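Local structure of putative enoyl-CoA hydratase/isomerase (Mycobacterium abscessus, 3RSI) at residues B[22-33]-B[60-71]; B[8-16]-B[34-44]. The protein probably acts as a hydro-lyase or isomerase on enoyl-CoA substrates in lipid metabolism. All coordinates share one frame; numbering follows the deposited sequence.

Contact 1: residues B[22-33]-B[60-71]; sequences LTMNRPHRRNAL and TGAGSAYCVGGD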
loop_
_atom_site.group_PDB
_atom_site.type_symbol
_atom_site.label_atom_id
_atom_site.label_comp_id
_atom_site.label_asym_id
_atom_site.label_seq_id
_atom_site.Cartn_x
_atom_site.Cartn_y
_atom_site.Cartn_z
ATOM N N LEU B 22 -18.644 -6.073 20.514
ATOM C CA LEU B 22 -18.454 -4.857 21.267
ATOM C C LEU B 22 -19.256 -3.765 20.584
ATOM O O LEU B 22 -19.116 -3.546 19.372
ATOM C CB LEU B 22 -16.976 -4.474 21.269
ATOM C CG LEU B 22 -15.996 -5.488 21.864
ATOM C CD1 LEU B 22 -14.575 -4.948 21.764
ATOM C CD2 LEU B 22 -16.365 -5.763 23.307
ATOM N N THR B 23 -20.089 -3.073 21.349
ATOM C CA THR B 23 -20.915 -2.037 20.779
ATOM C C THR B 23 -20.679 -0.726 21.505
ATOM O O THR B 23 -21.016 -0.617 22.681
ATOM C CB THR B 23 -22.402 -2.394 20.829
ATOM O OG1 THR B 23 -22.611 -3.616 20.126
ATOM C CG2 THR B 23 -23.241 -1.283 20.182
ATOM N N MET B 24 -20.101 0.242 20.789
ATOM C CA MET B 24 -19.909 1.582 21.302
ATOM C C MET B 24 -21.300 2.202 21.442
ATOM O O MET B 24 -22.063 2.231 20.481
ATOM C CB MET B 24 -19.042 2.391 20.344
ATOM C CG MET B 24 -17.640 1.862 20.210
ATOM S SD MET B 24 -16.673 2.650 18.918
ATOM C CE MET B 24 -17.360 1.802 17.467
ATOM N N ASN B 25 -21.628 2.647 22.650
ATOM C CA ASN B 25 -23.007 2.979 23.031
ATOM C C ASN B 25 -23.152 4.321 23.756
ATOM O O ASN B 25 -23.280 4.368 24.974
ATOM C CB ASN B 25 -23.541 1.865 23.927
ATOM C CG ASN B 25 -25.004 2.047 24.279
ATOM O OD1 ASN B 25 -25.791 2.558 23.479
ATOM N ND2 ASN B 25 -25.367 1.650 25.481
ATOM N N ARG B 26 -23.081 5.408 23.005
ATOM C CA ARG B 26 -23.422 6.741 23.529
ATOM C C ARG B 26 -24.205 7.491 22.462
ATOM O O ARG B 26 -23.667 8.373 21.778
ATOM C CB ARG B 26 -22.174 7.546 23.895
ATOM C CG ARG B 26 -21.289 6.936 24.942
ATOM C CD ARG B 26 -20.060 7.802 25.123
ATOM N NE ARG B 26 -20.364 9.080 25.799
ATOM C CZ ARG B 26 -19.761 10.241 25.538
ATOM N NH1 ARG B 26 -18.836 10.341 24.585
ATOM N NH2 ARG B 26 -20.091 11.326 26.229
ATOM N N PRO B 27 -25.485 7.152 22.316
ATOM C CA PRO B 27 -26.272 7.679 21.200
ATOM C C PRO B 27 -26.354 9.209 21.151
ATOM O O PRO B 27 -26.322 9.791 20.079
ATOM C CB PRO B 27 -27.655 7.064 21.422
ATOM C CG PRO B 27 -27.443 5.881 22.233
ATOM C CD PRO B 27 -26.198 6.098 23.048
ATOM N N HIS B 28 -26.418 9.839 22.314
ATOM C CA HIS B 28 -26.453 11.291 22.438
ATOM C C HIS B 28 -25.215 11.994 21.878
ATOM O O HIS B 28 -25.261 13.188 21.627
ATOM C CB HIS B 28 -26.691 11.679 23.911
ATOM C CG HIS B 28 -25.736 11.045 24.867
ATOM N ND1 HIS B 28 -24.683 11.736 25.429
ATOM C CD2 HIS B 28 -25.661 9.783 25.354
ATOM C CE1 HIS B 28 -24.020 10.929 26.242
ATOM N NE2 HIS B 28 -24.585 9.736 26.203
ATOM N N ARG B 29 -24.130 11.249 21.660
ATOM C CA ARG B 29 -22.907 11.748 21.047
ATOM C C ARG B 29 -22.478 10.887 19.858
ATOM O O ARG B 29 -21.299 10.879 19.499
ATOM C CB ARG B 29 -21.768 11.750 22.079
ATOM C CG ARG B 29 -21.964 12.714 23.272
ATOM C CD ARG B 29 -21.763 14.154 22.906
ATOM N NE ARG B 29 -20.675 14.357 21.950
ATOM C CZ ARG B 29 -19.374 14.367 22.238
ATOM N NH1 ARG B 29 -18.941 14.182 23.481
ATOM N NH2 ARG B 29 -18.488 14.565 21.263
ATOM N N ARG B 30 -23.434 10.186 19.245
ATOM C CA ARG B 30 -23.162 9.212 18.184
ATOM C C ARG B 30 -21.894 8.385 18.449
ATOM O O ARG B 30 -21.014 8.229 17.595
ATOM C CB ARG B 30 -23.138 9.903 16.825
ATOM C CG ARG B 30 -24.567 10.343 16.369
ATOM C CD ARG B 30 -24.550 11.056 15.015
ATOM N NE ARG B 30 -23.656 12.208 15.064
ATOM C CZ ARG B 30 -23.073 12.792 14.020
ATOM N NH1 ARG B 30 -23.279 12.363 12.788
ATOM N NH2 ARG B 30 -22.258 13.824 14.225
ATOM N N ASN B 31 -21.836 7.873 19.672
ATOM C CA ASN B 31 -20.871 6.870 20.114
ATOM C C ASN B 31 -19.431 7.379 20.176
ATOM O O ASN B 31 -18.492 6.590 20.105
ATOM C CB ASN B 31 -21.004 5.599 19.261
ATOM C CG ASN B 31 -22.441 5.073 19.219
ATOM O OD1 ASN B 31 -23.178 5.166 20.202
ATOM N ND2 ASN B 31 -22.831 4.500 18.087
ATOM N N ALA B 32 -19.277 8.691 20.340
ATOM C CA ALA B 32 -17.964 9.314 20.547
ATOM C C ALA B 32 -17.244 8.663 21.717
ATOM O O ALA B 32 -17.850 8.390 22.762
ATOM C CB ALA B 32 -18.100 10.827 20.800
ATOM N N LEU B 33 -15.955 8.423 21.533
ATOM C CA LEU B 33 -15.109 7.910 22.601
ATOM C C LEU B 33 -15.167 8.801 23.832
ATOM O O LEU B 33 -15.216 10.001 23.720
ATOM C CB LEU B 33 -13.666 7.850 22.132
ATOM C CG LEU B 33 -13.359 6.931 20.946
ATOM C CD1 LEU B 33 -11.828 6.913 20.715
ATOM C CD2 LEU B 33 -13.922 5.515 21.167
ATOM N N THR B 60 -18.643 -2.531 16.668
ATOM C CA THR B 60 -19.696 -1.817 15.996
ATOM C C THR B 60 -20.213 -0.719 16.901
ATOM O O THR B 60 -19.828 -0.634 18.072
ATOM C CB THR B 60 -20.853 -2.772 15.574
ATOM O OG1 THR B 60 -21.552 -2.222 14.456
ATOM C CG2 THR B 60 -21.843 -3.027 16.724
ATOM N N GLY B 61 -21.086 0.122 16.351
ATOM C CA GLY B 61 -21.691 1.210 17.095
ATOM C C GLY B 61 -23.190 1.015 17.229
ATOM O O GLY B 61 -23.824 0.408 16.373
ATOM N N ALA B 62 -23.745 1.544 18.309
ATOM C CA ALA B 62 -25.187 1.542 18.527
ATOM C C ALA B 62 -25.918 2.512 17.575
ATOM O O ALA B 62 -25.465 3.631 17.312
ATOM C CB ALA B 62 -25.505 1.874 19.984
ATOM N N GLY B 63 -27.050 2.054 17.057
ATOM C CA GLY B 63 -27.895 2.879 16.186
ATOM C C GLY B 63 -27.288 3.066 14.809
ATOM O O GLY B 63 -26.730 2.142 14.240
ATOM N N SER B 64 -27.367 4.275 14.285
ATOM C CA SER B 64 -27.032 4.522 12.879
ATOM C C SER B 64 -25.688 5.223 12.688
ATOM O O SER B 64 -25.393 5.700 11.594
ATOM C CB SER B 64 -28.155 5.338 12.239
ATOM O OG SER B 64 -28.406 6.517 12.999
ATOM N N ALA B 65 -24.888 5.274 13.759
ATOM C CA ALA B 65 -23.524 5.812 13.735
ATOM C C ALA B 65 -22.562 4.795 14.325
ATOM O O ALA B 65 -22.912 4.063 15.242
ATOM C CB ALA B 65 -23.441 7.089 14.522
ATOM N N TYR B 66 -21.338 4.764 13.809
ATOM C CA TYR B 66 -20.316 3.870 14.344
ATOM C C TYR B 66 -19.628 4.569 15.506
ATOM O O TYR B 66 -19.762 4.142 16.644
ATOM C CB TYR B 66 -19.354 3.459 13.224
ATOM C CG TYR B 66 -18.166 2.603 13.607
ATOM C CD1 TYR B 66 -18.302 1.245 13.819
ATOM C CD2 TYR B 66 -16.897 3.151 13.667
ATOM C CE1 TYR B 66 -17.201 0.448 14.134
ATOM C CE2 TYR B 66 -15.795 2.379 13.952
ATOM C CZ TYR B 66 -15.943 1.033 14.198
ATOM O OH TYR B 66 -14.822 0.297 14.507
ATOM N N CYS B 67 -18.891 5.637 15.216
ATOM C CA CYS B 67 -18.220 6.430 16.229
ATOM C C CYS B 67 -17.765 7.723 15.573
ATOM O O CYS B 67 -16.956 7.691 14.635
ATOM C CB CYS B 67 -17.034 5.650 16.831
ATOM S SG CYS B 67 -15.978 6.592 17.951
ATOM N N VAL B 68 -18.338 8.841 16.019
ATOM C CA VAL B 68 -18.005 10.194 15.515
ATOM C C VAL B 68 -17.281 10.780 16.724
ATOM O O VAL B 68 -17.873 11.305 17.718
ATOM C CB VAL B 68 -19.226 11.027 15.211
ATOM C CG1 VAL B 68 -20.253 10.207 14.387
ATOM C CG2 VAL B 68 -19.801 11.500 16.511
ATOM N N GLY B 69 -15.992 10.685 16.624
ATOM C CA GLY B 69 -15.344 9.859 17.561
ATOM C C GLY B 69 -14.797 10.419 18.810
ATOM O O GLY B 69 -14.494 9.658 19.674
ATOM N N GLY B 70 -14.767 11.738 18.908
ATOM C CA GLY B 70 -13.800 12.448 19.704
ATOM C C GLY B 70 -13.914 12.329 21.188
ATOM O O GLY B 70 -14.176 11.254 21.684
ATOM N N ASP B 71 -13.649 13.434 21.887
ATOM C CA ASP B 71 -13.798 13.511 23.349
ATOM C C ASP B 71 -12.695 12.752 24.102
ATOM O O ASP B 71 -11.970 13.330 24.921
ATOM C CB ASP B 71 -15.187 13.015 23.737
ATOM C CG ASP B 71 -15.526 13.264 25.182
ATOM O OD1 ASP B 71 -14.628 13.670 25.955
ATOM O OD2 ASP B 71 -16.705 13.027 25.535
#
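Tyr66 offers one ring face to Met24, whose methyl CE sits above the ring centre, 3.6 Å from the centroid and 11° off the normal: a CH-pi contact within a Met-aromatic pair. The Met24 chain turns at chi3 (-78°), which folds CE back over the ring. The guanidinium of Arg30 is covered on one face by Val68 CG1, while that of Arg29 has Ala32 CB over one face and Asp71 OD2 at its edge; this salt bridge, NH1 to OD2, measures 3.2 Å, its hydrogen bond weak. Arg26, with Arg29 CG over one face, reaches the same OD2 obliquely through NH1 at 3.6 Å and bonds in its own plane to Ala32 O. Asn31, buried, fixes the turn Ala62-Ala65: its ND2 donates to Ala62 O at 2.9 Å, on a lone pair, and weakly to Ala65 O, while OD1 accepts from Arg26 N. Parallel pairing is evidenced by Met24 N to Thr60 O (2.9 Å) and Ala62 N to Met24 O (2.8 Å). Thr60 OG1 hydrogen-bonds to Ala108 O of the second subunit. Strands 19-24 and 56-61, linked through helix 35-50, make the beta-alpha-beta crossover of the crotonase fold; Gly69-Gly70-Asp71 probably corresponds to the family's oxyanion-hole loop.

Contact 2: residues B[8-16]-B[34-44]; sequences ARELLVERD and STNMVSQFAAA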
loop_
_atom_site.group_PDB
_atom_site.type_symbol
_atom_site.label_atom_id
_atom_site.label_comp_id
_atom_site.label_asym_id
_atom_site.label_seq_id
_atom_site.Cartn_x
_atom_site.Cartn_y
_atom_site.Cartn_z
ATOM N N ALA B 8 -27.162 0.311 29.067
ATOM C CA ALA B 8 -26.761 1.733 29.295
ATOM C C ALA B 8 -25.243 1.932 29.281
ATOM O O ALA B 8 -24.773 3.048 29.009
ATOM C CB ALA B 8 -27.347 2.252 30.611
ATOM N N ARG B 9 -24.480 0.871 29.585
ATOM C CA ARG B 9 -22.996 0.932 29.592
ATOM C C ARG B 9 -22.470 1.551 28.289
ATOM O O ARG B 9 -23.095 1.403 27.251
ATOM C CB ARG B 9 -22.398 -0.467 29.785
ATOM C CG ARG B 9 -21.223 -0.508 30.745
ATOM C CD ARG B 9 -20.772 -1.942 31.044
ATOM N NE ARG B 9 -19.869 -2.407 30.002
ATOM C CZ ARG B 9 -18.567 -2.676 30.146
ATOM N NH1 ARG B 9 -17.877 -3.063 29.086
ATOM N NH2 ARG B 9 -17.947 -2.575 31.326
ATOM N N GLU B 10 -21.337 2.254 28.344
ATOM C CA GLU B 10 -20.837 2.972 27.158
ATOM C C GLU B 10 -20.189 2.045 26.138
ATOM O O GLU B 10 -20.130 2.360 24.937
ATOM C CB GLU B 10 -19.885 4.101 27.555
ATOM C CG GLU B 10 -20.585 5.227 28.289
ATOM C CD GLU B 10 -19.620 6.249 28.800
ATOM O OE1 GLU B 10 -18.916 6.844 27.972
ATOM O OE2 GLU B 10 -19.552 6.452 30.025
ATOM N N LEU B 11 -19.699 0.901 26.617
ATOM C CA LEU B 11 -19.311 -0.181 25.722
ATOM C C LEU B 11 -20.065 -1.450 26.101
ATOM O O LEU B 11 -19.825 -2.029 27.178
ATOM C CB LEU B 11 -17.807 -0.397 25.768
ATOM C CG LEU B 11 -17.195 -1.366 24.762
ATOM C CD1 LEU B 11 -17.165 -0.735 23.371
ATOM C CD2 LEU B 11 -15.768 -1.774 25.202
ATOM N N LEU B 12 -20.991 -1.866 25.238
ATOM C CA LEU B 12 -21.701 -3.121 25.427
ATOM C C LEU B 12 -20.817 -4.302 25.023
ATOM O O LEU B 12 -20.137 -4.264 24.004
ATOM C CB LEU B 12 -23.002 -3.157 24.640
ATOM C CG LEU B 12 -24.000 -2.035 24.931
ATOM C CD1 LEU B 12 -25.183 -2.122 23.965
ATOM C CD2 LEU B 12 -24.460 -2.090 26.381
ATOM N N VAL B 13 -20.815 -5.335 25.853
ATOM C CA VAL B 13 -20.024 -6.524 25.599
ATOM C C VAL B 13 -20.974 -7.723 25.619
ATOM O O VAL B 13 -21.616 -8.007 26.642
ATOM C CB VAL B 13 -18.895 -6.690 26.629
ATOM C CG1 VAL B 13 -18.125 -8.022 26.394
ATOM C CG2 VAL B 13 -17.951 -5.489 26.583
ATOM N N GLU B 14 -21.077 -8.389 24.471
ATOM C CA GLU B 14 -21.967 -9.518 24.286
ATOM C C GLU B 14 -21.175 -10.731 23.782
ATOM O O GLU B 14 -20.435 -10.644 22.801
ATOM C CB GLU B 14 -23.067 -9.134 23.285
ATOM C CG GLU B 14 -23.761 -10.316 22.583
ATOM C CD GLU B 14 -24.698 -9.905 21.463
ATOM O OE1 GLU B 14 -24.906 -8.682 21.261
ATOM O OE2 GLU B 14 -25.233 -10.824 20.788
ATOM N N ARG B 15 -21.339 -11.867 24.457
ATOM C CA ARG B 15 -20.675 -13.120 24.061
ATOM C C ARG B 15 -21.673 -14.017 23.329
ATOM O O ARG B 15 -22.722 -14.331 23.883
ATOM C CB ARG B 15 -20.140 -13.811 25.314
ATOM C CG ARG B 15 -19.410 -15.099 25.080
ATOM C CD ARG B 15 -17.997 -14.909 24.581
ATOM N NE ARG B 15 -17.285 -16.188 24.565
ATOM C CZ ARG B 15 -16.471 -16.629 25.520
ATOM N NH1 ARG B 15 -16.221 -15.907 26.601
ATOM N NH2 ARG B 15 -15.882 -17.811 25.389
ATOM N N ASP B 16 -21.355 -14.398 22.089
ATOM C CA ASP B 16 -22.132 -15.370 21.300
ATOM C C ASP B 16 -21.223 -16.557 20.924
ATOM O O ASP B 16 -20.632 -16.589 19.838
ATOM C CB ASP B 16 -22.681 -14.704 20.023
ATOM C CG ASP B 16 -23.522 -15.661 19.151
ATOM O OD1 ASP B 16 -24.162 -16.569 19.708
ATOM O OD2 ASP B 16 -23.545 -15.499 17.903
ATOM N N SER B 34 -15.189 8.189 25.007
ATOM C CA SER B 34 -15.048 8.919 26.268
ATOM C C SER B 34 -13.988 8.197 27.087
ATOM O O SER B 34 -13.636 7.056 26.778
ATOM C CB SER B 34 -16.360 8.914 27.030
ATOM O OG SER B 34 -16.744 7.580 27.335
ATOM N N THR B 35 -13.488 8.848 28.135
ATOM C CA THR B 35 -12.491 8.228 29.006
ATOM C C THR B 35 -13.044 6.911 29.529
ATOM O O THR B 35 -12.351 5.903 29.553
ATOM C CB THR B 35 -12.139 9.142 30.181
ATOM O OG1 THR B 35 -13.341 9.472 30.883
ATOM C CG2 THR B 35 -11.476 10.425 29.684
ATOM N N ASN B 36 -14.315 6.926 29.910
ATOM C CA ASN B 36 -15.034 5.744 30.360
ATOM C C ASN B 36 -15.043 4.580 29.369
ATOM O O ASN B 36 -14.735 3.442 29.728
ATOM C CB ASN B 36 -16.487 6.127 30.628
ATOM C CG ASN B 36 -17.045 5.470 31.829
ATOM O OD1 ASN B 36 -16.852 4.271 32.034
ATOM N ND2 ASN B 36 -17.766 6.249 32.654
ATOM N N MET B 37 -15.457 4.876 28.141
ATOM C CA MET B 37 -15.484 3.904 27.059
ATOM C C MET B 37 -14.078 3.364 26.817
ATOM O O MET B 37 -13.901 2.177 26.584
ATOM C CB MET B 37 -16.038 4.530 25.765
ATOM C CG MET B 37 -16.411 3.481 24.722
ATOM S SD MET B 37 -16.827 4.119 23.120
ATOM C CE MET B 37 -18.267 5.108 23.572
ATOM N N VAL B 38 -13.080 4.236 26.862
ATOM C CA VAL B 38 -11.714 3.793 26.610
ATOM C C VAL B 38 -11.233 2.848 27.713
ATOM O O VAL B 38 -10.622 1.826 27.412
ATOM C CB VAL B 38 -10.730 4.966 26.385
ATOM C CG1 VAL B 38 -9.289 4.446 26.291
ATOM C CG2 VAL B 38 -11.089 5.740 25.117
ATOM N N SER B 39 -11.530 3.151 28.981
ATOM C CA SER B 39 -11.261 2.187 30.075
ATOM C C SER B 39 -11.971 0.849 29.854
ATOM O O SER B 39 -11.391 -0.223 30.082
ATOM C CB SER B 39 -11.675 2.744 31.439
ATOM O OG SER B 39 -10.957 3.939 31.687
ATOM N N GLN B 40 -13.226 0.914 29.407
ATOM C CA GLN B 40 -13.994 -0.299 29.158
ATOM C C GLN B 40 -13.406 -1.067 27.965
ATOM O O GLN B 40 -13.407 -2.298 27.972
ATOM C CB GLN B 40 -15.476 0.035 28.943
ATOM C CG GLN B 40 -16.185 0.508 30.238
ATOM C CD GLN B 40 -17.589 1.047 30.002
ATOM O OE1 GLN B 40 -18.064 1.111 28.863
ATOM N NE2 GLN B 40 -18.267 1.451 31.092
ATOM N N PHE B 41 -12.901 -0.347 26.953
ATOM C CA PHE B 41 -12.141 -0.981 25.861
ATOM C C PHE B 41 -10.921 -1.771 26.414
ATOM O O PHE B 41 -10.730 -2.965 26.095
ATOM C CB PHE B 41 -11.652 0.058 24.841
ATOM C CG PHE B 41 -12.601 0.282 23.665
ATOM C CD1 PHE B 41 -13.050 -0.793 22.896
ATOM C CD2 PHE B 41 -13.032 1.547 23.340
ATOM C CE1 PHE B 41 -13.908 -0.599 21.832
ATOM C CE2 PHE B 41 -13.902 1.757 22.269
ATOM C CZ PHE B 41 -14.331 0.676 21.504
ATOM N N ALA B 42 -10.099 -1.101 27.225
ATOM C CA ALA B 42 -8.896 -1.748 27.771
ATOM C C ALA B 42 -9.274 -3.044 28.448
ATOM O O ALA B 42 -8.669 -4.085 28.194
ATOM C CB ALA B 42 -8.125 -0.821 28.736
ATOM N N ALA B 43 -10.303 -2.993 29.286
ATOM C CA ALA B 43 -10.789 -4.184 29.971
ATOM C C ALA B 43 -11.275 -5.277 28.998
ATOM O O ALA B 43 -11.030 -6.477 29.219
ATOM C CB ALA B 43 -11.899 -3.820 30.973
ATOM N N ALA B 44 -11.968 -4.877 27.942
ATOM C CA ALA B 44 -12.495 -5.845 26.960
ATOM C C ALA B 44 -11.363 -6.522 26.166
ATOM O O ALA B 44 -11.442 -7.707 25.866
ATOM C CB ALA B 44 -13.515 -5.165 25.988
HETATM O O HOH W 1 -15.270 -3.763 29.097
HETATM O O HOH W 2 -20.556 2.931 31.346
#
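Leu11 and Gln40 meet where strand 11-16 runs along helix 35-44, the two axes approaching to 9.0 Å with their directions 25° apart. The Gln40 side chain is extended beyond CG (chi2 171°), which carries its amide across to the strand's start: OE1 accepts from Leu11 N at 2.8 Å, nearly in line with its C=O although the N-H is bent. The same amide stacks on the Arg9 guanidinium, the planes 10° apart and Gln40 CD 3.8 Å above the guanidinium centre. Arg9 is held in this pose by NE and NH1, which both donate to Leu11 O, from opposite faces of that carbonyl. Two waters complete the join, one accepting from Arg9 NH1 and donating to Gln40 O, the other accepting from Glu10 N and from Gln40 NE2. Deeper in, Leu11 CD1 lies over the Phe41 ring face, 4.0 Å from the centroid, and its CD2 meets Ala44 CB at 4.1 Å. Met37 CE rests against Glu10 O. At the helix start Ser34 is the N-cap, its OG accepting from Met37 N at 3.1 Å. The same hydroxyl is placed to donate to Glu10 OE1, but the modelled OG to OE1 separation of 2.4 Å is too short to be taken at face value. Arg26 adds a long, weak ion pair to this carboxylate. Glu10 thus lies beside the first turn of the helix, where the helix N-terminus and Arg26 would be expected to stabilise its negative charge, with Ser34 contributing if its bond is real.

In the fold
Contacts 1 and 2 share one layered unit, their centres 11 Å apart. Strand 19-24 is the middle strand of a mixed sheet, so contact 1 uses one of its edges and strand 11-16 of contact 2 uses the other: Thr23 O to Leu12 N is 2.8 Å and Asn25 N to Glu10 O is 2.7 Å, both probable hydrogen bonds. The helix of contact 2 belongs to the crossover between the strands paired in contact 1, and Met37 CE packs at 3.6 Å from Arg26 CD. Both contacts touch the second subunit, where Thr60, Cys67 and Val68 pair in parallel with a strand of that chain, so the sheet runs on across the interface. By family analogy, Gly69-Gly70 of contact 1 probably borders the active site.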